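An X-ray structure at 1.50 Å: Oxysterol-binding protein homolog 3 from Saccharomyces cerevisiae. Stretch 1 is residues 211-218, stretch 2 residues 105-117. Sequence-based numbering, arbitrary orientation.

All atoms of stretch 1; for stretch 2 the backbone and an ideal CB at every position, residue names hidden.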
ATOM      1  N   GLY A 211       2.386  25.325   8.157  1.00 33.00           N
ATOM      2  CA  GLY A 211       2.968  25.156   6.840  1.00 32.26           C
ATOM      3  C   GLY A 211       2.327  24.007   6.094  1.00 31.87           C
ATOM      4  O   GLY A 211       1.310  23.465   6.527  1.00 31.80           O
ATOM      5  N   GLU A 212       2.923  23.633   4.967  1.00 31.16           N
ATOM      6  CA  GLU A 212       2.406  22.543   4.155  1.00 30.34           C
ATOM      7  C   GLU A 212       3.005  21.211   4.598  1.00 27.83           C
ATOM      8  O   GLU A 212       4.214  20.994   4.501  1.00 26.79           O
ATOM      9  CB  GLU A 212       2.717  22.797   2.677  1.00 33.13           C
ATOM     10  CG  GLU A 212       2.126  21.768   1.729  1.00 36.98           C
ATOM     11  CD  GLU A 212       2.271  22.168   0.272  1.00 39.06           C
ATOM     12  OE1 GLU A 212       1.741  23.234  -0.109  1.00 41.16           O
ATOM     13  OE2 GLU A 212       2.911  21.417  -0.492  1.00 40.28           O
ATOM     14  N   ARG A 213       2.146  20.329   5.096  1.00 26.19           N
ATOM     15  CA  ARG A 213       2.570  19.013   5.555  1.00 24.09           C
ATOM     16  C   ARG A 213       3.158  18.220   4.397  1.00 20.32           C
ATOM     17  O   ARG A 213       2.777  18.418   3.246  1.00 19.38           O
ATOM     18  CB  ARG A 213       1.371  18.254   6.132  1.00 26.80           C
ATOM     19  CG  ARG A 213       0.781  18.880   7.385  1.00 30.61           C
ATOM     20  CD  ARG A 213      -0.605  18.327   7.686  1.00 33.58           C
ATOM     21  NE  ARG A 213      -0.631  16.868   7.691  1.00 34.32           N
ATOM     22  CZ  ARG A 213      -1.722  16.141   7.915  1.00 36.19           C
ATOM     23  NH1 ARG A 213      -2.882  16.740   8.158  1.00 36.05           N
ATOM     24  NH2 ARG A 213      -1.655  14.816   7.887  1.00 36.00           N
ATOM     25  N   TYR A 214       4.093  17.329   4.707  1.00 18.73           N
ATOM     26  CA  TYR A 214       4.713  16.489   3.687  1.00 17.55           C
ATOM     27  C   TYR A 214       5.391  15.282   4.321  1.00 16.33           C
ATOM     28  O   TYR A 214       5.603  15.234   5.532  1.00 15.68           O
ATOM     29  CB  TYR A 214       5.725  17.295   2.859  1.00 19.59           C
ATOM     30  CG  TYR A 214       6.978  17.714   3.594  1.00 19.33           C
ATOM     31  CD1 TYR A 214       8.063  16.846   3.723  1.00 20.50           C
ATOM     32  CD2 TYR A 214       7.082  18.985   4.157  1.00 21.07           C
ATOM     33  CE1 TYR A 214       9.221  17.236   4.393  1.00 22.28           C
ATOM     34  CE2 TYR A 214       8.233  19.383   4.830  1.00 21.54           C
ATOM     35  CZ  TYR A 214       9.297  18.507   4.944  1.00 22.11           C
ATOM     36  OH  TYR A 214      10.433  18.903   5.613  1.00 25.67           O
ATOM     37  N   MET A 215       5.720  14.300   3.490  1.00 15.09           N
ATOM     38  CA  MET A 215       6.376  13.090   3.961  1.00 15.13           C
ATOM     39  C   MET A 215       7.681  12.853   3.227  1.00 15.31           C
ATOM     40  O   MET A 215       7.844  13.258   2.077  1.00 14.80           O
ATOM     41  CB  MET A 215       5.467  11.879   3.758  1.00 17.75           C
ATOM     42  CG  MET A 215       4.321  11.799   4.735  1.00 19.36           C
ATOM     43  SD  MET A 215       3.182  10.462   4.329  1.00 22.64           S
ATOM     44  CE  MET A 215       4.245   9.030   4.524  1.00 22.09           C
ATOM     45  N   GLU A 216       8.610  12.191   3.902  1.00 14.88           N
ATOM     46  CA  GLU A 216       9.897  11.874   3.302  1.00 15.47           C
ATOM     47  C   GLU A 216      10.471  10.631   3.972  1.00 15.23           C
ATOM     48  O   GLU A 216      10.265  10.400   5.167  1.00 15.70           O
ATOM     49  CB  GLU A 216      10.869  13.053   3.457  1.00 16.78           C
ATOM     50  CG  GLU A 216      11.394  13.264   4.870  1.00 19.76           C
ATOM     51  CD  GLU A 216      12.305  14.476   4.988  1.00 20.34           C
ATOM     52  OE1 GLU A 216      13.036  14.570   5.996  1.00 22.58           O
ATOM     53  OE2 GLU A 216      12.285  15.338   4.082  1.00 21.25           O
ATOM     54  N   PRO A 217      11.179   9.792   3.202  1.00 14.93           N
ATOM     55  CA  PRO A 217      11.772   8.583   3.769  1.00 14.04           C
ATOM     56  C   PRO A 217      13.010   8.979   4.563  1.00 16.14           C
ATOM     57  O   PRO A 217      13.612  10.023   4.302  1.00 17.22           O
ATOM     58  CB  PRO A 217      12.115   7.758   2.532  1.00 14.17           C
ATOM     59  CG  PRO A 217      12.471   8.808   1.534  1.00 13.87           C
ATOM     60  CD  PRO A 217      11.396   9.854   1.747  1.00 13.52           C
ATOM     61  N   VAL A 218      13.385   8.154   5.532  1.00 16.95           N
ATOM     62  CA  VAL A 218      14.558   8.436   6.350  1.00 18.60           C
ATOM     63  C   VAL A 218      15.393   7.186   6.573  1.00 18.47           C
ATOM     64  O   VAL A 218      14.952   6.068   6.301  1.00 18.39           O
ATOM     65  CB  VAL A 218      14.164   9.012   7.734  1.00 19.21           C
ATOM     66  CG1 VAL A 218      13.478  10.356   7.564  1.00 21.24           C
ATOM     67  CG2 VAL A 218      13.252   8.035   8.467  1.00 20.06           C
ATOM     68  N   UNK A 105       7.162   2.608  -4.358  1.00 10.51           N
ATOM     69  CA  UNK A 105       5.916   2.952  -3.686  1.00 10.33           C
ATOM     70  C   UNK A 105       5.949   4.333  -3.030  1.00 10.25           C
ATOM     71  O   UNK A 105       4.905   4.968  -2.866  1.00 10.08           O
ATOM     72  CB  UNK A 105       5.594   1.892  -2.630  1.00 10.33           C
ATOM     73  N   UNK A 106       7.136   4.799  -2.652  1.00  9.59           N
ATOM     74  CA  UNK A 106       7.260   6.106  -2.009  1.00  9.75           C
ATOM     75  C   UNK A 106       6.764   7.240  -2.898  1.00 10.28           C
ATOM     76  O   UNK A 106       6.305   8.269  -2.403  1.00  9.63           O
ATOM     77  CB  UNK A 106       8.717   6.360  -1.618  1.00  9.75           C
ATOM     78  N   UNK A 107       6.847   7.037  -4.208  1.00  8.24           N
ATOM     79  CA  UNK A 107       6.450   8.052  -5.178  1.00  8.29           C
ATOM     80  C   UNK A 107       5.010   8.546  -5.089  1.00  8.13           C
ATOM     81  O   UNK A 107       4.693   9.606  -5.630  1.00  9.63           O
ATOM     82  CB  UNK A 107       6.683   7.499  -6.585  1.00  8.29           C
ATOM     83  N   UNK A 108       4.131   7.797  -4.429  1.00  8.52           N
ATOM     84  CA  UNK A 108       2.745   8.252  -4.338  1.00  8.60           C
ATOM     85  C   UNK A 108       2.625   9.501  -3.470  1.00  9.83           C
ATOM     86  O   UNK A 108       1.592  10.166  -3.473  1.00 11.14           O
ATOM     87  CB  UNK A 108       1.857   7.139  -3.778  1.00  8.60           C
ATOM     88  N   UNK A 109       3.691   9.824  -2.745  1.00  9.02           N
ATOM     89  CA  UNK A 109       3.686  10.995  -1.879  1.00 10.53           C
ATOM     90  C   UNK A 109       4.431  12.173  -2.496  1.00 10.63           C
ATOM     91  O   UNK A 109       4.714  13.154  -1.807  1.00 11.98           O
ATOM     92  CB  UNK A 109       4.304  10.644  -0.524  1.00 10.53           C
ATOM     93  N   UNK A 110       4.737  12.092  -3.788  1.00 10.54           N
ATOM     94  CA  UNK A 110       5.459  13.186  -4.429  1.00 10.84           C
ATOM     95  C   UNK A 110       4.658  14.479  -4.396  1.00 11.77           C
ATOM     96  O   UNK A 110       5.229  15.557  -4.210  1.00 12.44           O
ATOM     97  CB  UNK A 110       5.800  12.821  -5.875  1.00 10.84           C
ATOM     98  N   UNK A 111       3.345  14.385  -4.586  1.00 11.84           N
ATOM     99  CA  UNK A 111       2.506  15.574  -4.492  1.00 12.31           C
ATOM    100  C   UNK A 111       2.132  15.618  -3.016  1.00 13.27           C
ATOM    101  O   UNK A 111       1.401  14.753  -2.521  1.00 12.37           O
ATOM    102  CB  UNK A 111       1.288  15.527  -5.416  1.00 12.31           C
ATOM    103  N   UNK A 112       2.650  16.618  -2.312  1.00 15.00           N
ATOM    104  CA  UNK A 112       2.405  16.773  -0.884  1.00 15.06           C
ATOM    105  C   UNK A 112       0.938  16.708  -0.477  1.00 14.12           C
ATOM    106  O   UNK A 112       0.626  16.427   0.681  1.00 15.34           O
ATOM    107  CB  UNK A 112       2.990  18.108  -0.418  1.00 15.06           C
ATOM    108  N   UNK A 113       0.039  16.961  -1.419  1.00 13.20           N
ATOM    109  CA  UNK A 113      -1.387  16.919  -1.117  1.00 12.72           C
ATOM    110  C   UNK A 113      -1.778  15.548  -0.553  1.00 12.72           C
ATOM    111  O   UNK A 113      -2.634  15.449   0.326  1.00 12.35           O
ATOM    112  CB  UNK A 113      -2.206  17.234  -2.370  1.00 12.72           C
ATOM    113  N   UNK A 114      -1.132  14.496  -1.050  1.00 13.10           N
ATOM    114  CA  UNK A 114      -1.430  13.133  -0.611  1.00 11.61           C
ATOM    115  C   UNK A 114      -1.185  12.912   0.881  1.00 12.71           C
ATOM    116  O   UNK A 114      -1.795  12.032   1.492  1.00 13.46           O
ATOM    117  CB  UNK A 114      -0.589  12.140  -1.415  1.00 11.61           C
ATOM    118  N   UNK A 115      -0.307  13.711   1.480  1.00 13.16           N
ATOM    119  CA  UNK A 115      -0.003  13.550   2.899  1.00 14.18           C
ATOM    120  C   UNK A 115      -1.000  14.225   3.848  1.00 14.69           C
ATOM    121  O   UNK A 115      -0.879  14.092   5.065  1.00 18.23           O
ATOM    122  CB  UNK A 115       1.397  14.102   3.174  1.00 14.18           C
ATOM    123  N   UNK A 116      -1.987  14.924   3.293  1.00 14.26           N
ATOM    124  CA  UNK A 116      -2.983  15.637   4.097  1.00 14.95           C
ATOM    125  C   UNK A 116      -4.052  14.747   4.734  1.00 15.81           C
ATOM    126  O   UNK A 116      -4.549  15.056   5.819  1.00 18.65           O
ATOM    127  CB  UNK A 116      -3.673  16.686   3.222  1.00 14.95           C
ATOM    128  N   UNK A 117      -4.412  13.656   4.064  1.00 15.04           N
ATOM    129  CA  UNK A 117      -5.430  12.739   4.579  1.00 15.00           C
ATOM    130  C   UNK A 117      -4.916  11.304   4.658  1.00 14.40           C
ATOM    131  O   UNK A 117      -3.842  10.992   4.143  1.00 14.35           O
ATOM    132  CB  UNK A 117      -6.680  12.793   3.699  1.00 15.00           C
TER

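Position 105 opens a 3-10 segment with its ideal CB beyond reach of stretch 1, so this contact sets no rule for it; the residue is Phe 105.

Position 106 points toward stretch 1, its ideal CB 5.5 Å from CG of Pro 217. Proline offers only a carbon surface here, and the gap asks for a side chain of moderate length, apolar by preference: leucine, isoleucine or methionine would all serve. It is Leu 106, whose CD1 lies 3.9 Å from CB of Pro 217.

Positions 107 and 108 find nothing of stretch 1 near their CB atoms, and many residues would fit. They are Ser 107 and Ile 108.

At 109 the CB points toward stretch 1 and sits 4.6 Å from CB of Met 215, whose thioether and methyl extend alongside. Such a flexible, polarizable chain suits a broad apolar partner, either aliphatic or aromatic. Tyr 109 answers with a ring face: SD and CE of Met 215 both lie over it, each 4.0 Å from the centroid of the Tyr 109 ring, giving a sulfur-aromatic and a CH-pi contact together. The backbone contributes as well, because one water donates to O of Tyr 109 and accepts from N of Met 215, tying the two backbones together through a water rather than by a direct bond.

Positions 110 and 111 both direct CB away, leaving their choice to local needs. Arg 110 turns back to bond O of Ser 107 through NH1. Asp 111 uses OD1 to accept from both N and OG1 of the residue at 113, bracing the start of the second 3-10 segment.

Position 112 is the most crowded: its ideal CB is 3.3 Å from OE2 of Glu 212 and 3.7 Å from O of Arg 213, with CB of Tyr 214 at 4.3 Å. A carboxylate and a carbonyl invite a positive charge, while the tyrosine welcomes methylenes; lysine or arginine would suit the mixed surroundings, though a carboxylate so near the CB need not be met by the charged end. Lys 112 is fully extended past CB of Tyr 214, which its CG approaches to 3.6 Å, and its CD lies 3.0 Å from OE2 of Glu 212. Its NZ remains 4.4 Å from OE2 of Glu 212, beyond a salt bridge, and instead donates to a water that in turn donates to O of Glu 212.

Position 113 points away and holds Thr 113, the partner of Asp 111. Position 114, sideways and out of contact, holds Arg 114, bonded elsewhere in the structure.

Position 115 faces stretch 1 closely, its ideal CB 4.0 Å from CG of Met 215 and 4.1 Å from CA of Tyr 214. A small or beta-branched residue is indicated: alanine, valine, serine or threonine. Thr 115 packs CG2 at 3.5 Å against CG of Met 215, while OG1 donates to O of Lys 112 within its own turn.

At 116 CA-to-CB points sideways, and the ideal CB is 5.0 Å from NH1 of Arg 213, beside that long side chain; a medium or large aliphatic could follow its methylenes. Leu 116 does, CD2 reaching 4.2 Å from CD of Arg 213.

Position 117 points away and holds Arg 117.

Stretch 2 (105-117) FLSIYRDKTRTLR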
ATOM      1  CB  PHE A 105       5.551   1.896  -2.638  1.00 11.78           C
ATOM      2  CG  PHE A 105       6.231   2.095  -1.323  1.00 11.33           C
ATOM      3  CD1 PHE A 105       7.568   1.763  -1.157  1.00 11.25           C
ATOM      4  CD2 PHE A 105       5.540   2.657  -0.251  1.00 10.53           C
ATOM      5  CE1 PHE A 105       8.213   1.989   0.056  1.00 12.94           C
ATOM      6  CE2 PHE A 105       6.175   2.889   0.969  1.00 13.33           C
ATOM      7  CZ  PHE A 105       7.517   2.553   1.123  1.00 12.42           C
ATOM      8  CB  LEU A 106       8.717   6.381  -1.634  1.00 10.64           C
ATOM      9  CG  LEU A 106       9.314   5.528  -0.521  1.00  9.89           C
ATOM     10  CD1 LEU A 106      10.823   5.742  -0.484  1.00 12.21           C
ATOM     11  CD2 LEU A 106       8.679   5.901   0.811  1.00 12.58           C
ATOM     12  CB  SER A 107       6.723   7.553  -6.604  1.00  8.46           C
ATOM     13  OG  SER A 107       5.910   6.434  -6.929  1.00 10.07           O
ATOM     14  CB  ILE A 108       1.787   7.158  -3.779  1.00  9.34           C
ATOM     15  CG1 ILE A 108       2.160   6.787  -2.343  1.00  9.36           C
ATOM     16  CG2 ILE A 108       1.808   5.939  -4.696  1.00 10.11           C
ATOM     17  CD1 ILE A 108       1.150   5.862  -1.674  1.00 11.49           C
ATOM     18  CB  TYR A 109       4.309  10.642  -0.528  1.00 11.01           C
ATOM     19  CG  TYR A 109       3.564   9.549   0.197  1.00 12.08           C
ATOM     20  CD1 TYR A 109       2.252   9.745   0.618  1.00 11.72           C
ATOM     21  CD2 TYR A 109       4.155   8.304   0.428  1.00 13.62           C
ATOM     22  CE1 TYR A 109       1.536   8.734   1.250  1.00 12.34           C
ATOM     23  CE2 TYR A 109       3.445   7.279   1.062  1.00 12.78           C
ATOM     24  CZ  TYR A 109       2.134   7.506   1.467  1.00 12.57           C
ATOM     25  OH  TYR A 109       1.401   6.512   2.072  1.00 14.00           O
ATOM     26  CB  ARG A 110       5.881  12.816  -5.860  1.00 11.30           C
ATOM     27  CG  ARG A 110       4.792  12.441  -6.855  1.00 11.01           C
ATOM     28  CD  ARG A 110       5.506  11.932  -8.106  1.00 10.34           C
ATOM     29  NE  ARG A 110       4.677  11.584  -9.257  1.00 10.63           N
ATOM     30  CZ  ARG A 110       3.961  10.468  -9.373  1.00  9.88           C
ATOM     31  NH1 ARG A 110       3.941   9.576  -8.393  1.00  9.13           N
ATOM     32  NH2 ARG A 110       3.319  10.213 -10.506  1.00 10.85           N
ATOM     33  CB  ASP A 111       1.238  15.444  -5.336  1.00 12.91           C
ATOM     34  CG  ASP A 111       0.399  16.711  -5.318  1.00 15.59           C
ATOM     35  OD1 ASP A 111       0.258  17.306  -4.230  1.00 14.70           O
ATOM     36  OD2 ASP A 111      -0.122  17.108  -6.384  1.00 18.68           O
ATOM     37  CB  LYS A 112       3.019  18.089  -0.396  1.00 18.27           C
ATOM     38  CG  LYS A 112       4.536  18.109  -0.474  1.00 21.89           C
ATOM     39  CD  LYS A 112       5.109  19.448  -0.032  1.00 23.79           C
ATOM     40  CE  LYS A 112       6.628  19.438  -0.096  1.00 25.73           C
ATOM     41  NZ  LYS A 112       7.217  20.757   0.270  1.00 27.09           N
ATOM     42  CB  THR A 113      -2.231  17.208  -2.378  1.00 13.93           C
ATOM     43  OG1 THR A 113      -1.814  18.452  -2.957  1.00 14.88           O
ATOM     44  CG2 THR A 113      -3.713  17.293  -2.028  1.00 15.15           C
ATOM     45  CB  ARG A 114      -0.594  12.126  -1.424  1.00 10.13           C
ATOM     46  CG  ARG A 114      -0.993  10.657  -1.239  1.00 10.78           C
ATOM     47  CD  ARG A 114      -2.340  10.362  -1.895  1.00  9.51           C
ATOM     48  NE  ARG A 114      -2.899   9.080  -1.460  1.00  9.78           N
ATOM     49  CZ  ARG A 114      -2.655   7.901  -2.030  1.00  8.41           C
ATOM     50  NH1 ARG A 114      -1.856   7.803  -3.084  1.00  8.86           N
ATOM     51  NH2 ARG A 114      -3.221   6.809  -1.534  1.00 10.15           N
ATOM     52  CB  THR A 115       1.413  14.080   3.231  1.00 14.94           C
ATOM     53  OG1 THR A 115       1.432  15.505   3.101  1.00 16.41           O
ATOM     54  CG2 THR A 115       2.449  13.473   2.287  1.00 15.99           C
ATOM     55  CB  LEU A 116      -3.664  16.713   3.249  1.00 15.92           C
ATOM     56  CG  LEU A 116      -2.772  17.853   2.753  1.00 16.01           C
ATOM     57  CD1 LEU A 116      -3.509  18.657   1.703  1.00 15.10           C
ATOM     58  CD2 LEU A 116      -2.374  18.736   3.925  1.00 18.71           C
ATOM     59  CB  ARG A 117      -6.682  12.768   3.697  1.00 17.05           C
ATOM     60  CG  ARG A 117      -7.494  14.057   3.747  1.00 22.07           C
ATOM     61  CD  ARG A 117      -7.340  14.819   2.454  1.00 26.07           C
ATOM     62  NE  ARG A 117      -8.350  15.856   2.276  1.00 27.66           N
ATOM     63  CZ  ARG A 117      -8.369  16.699   1.249  1.00 27.50           C
ATOM     64  NH1 ARG A 117      -7.429  16.624   0.314  1.00 25.95           N
ATOM     65  NH2 ARG A 117      -9.324  17.614   1.156  1.00 28.53           N
TER
HETATM   66  O   HOH W   1       5.791  14.205   0.547  1.00 15.29           O
HETATM   67  O   HOH W   2       0.221  19.002   1.952  1.00 20.26           O
HETATM   68  O   HOH W   3       6.011  21.877   2.647  1.00 32.47           O
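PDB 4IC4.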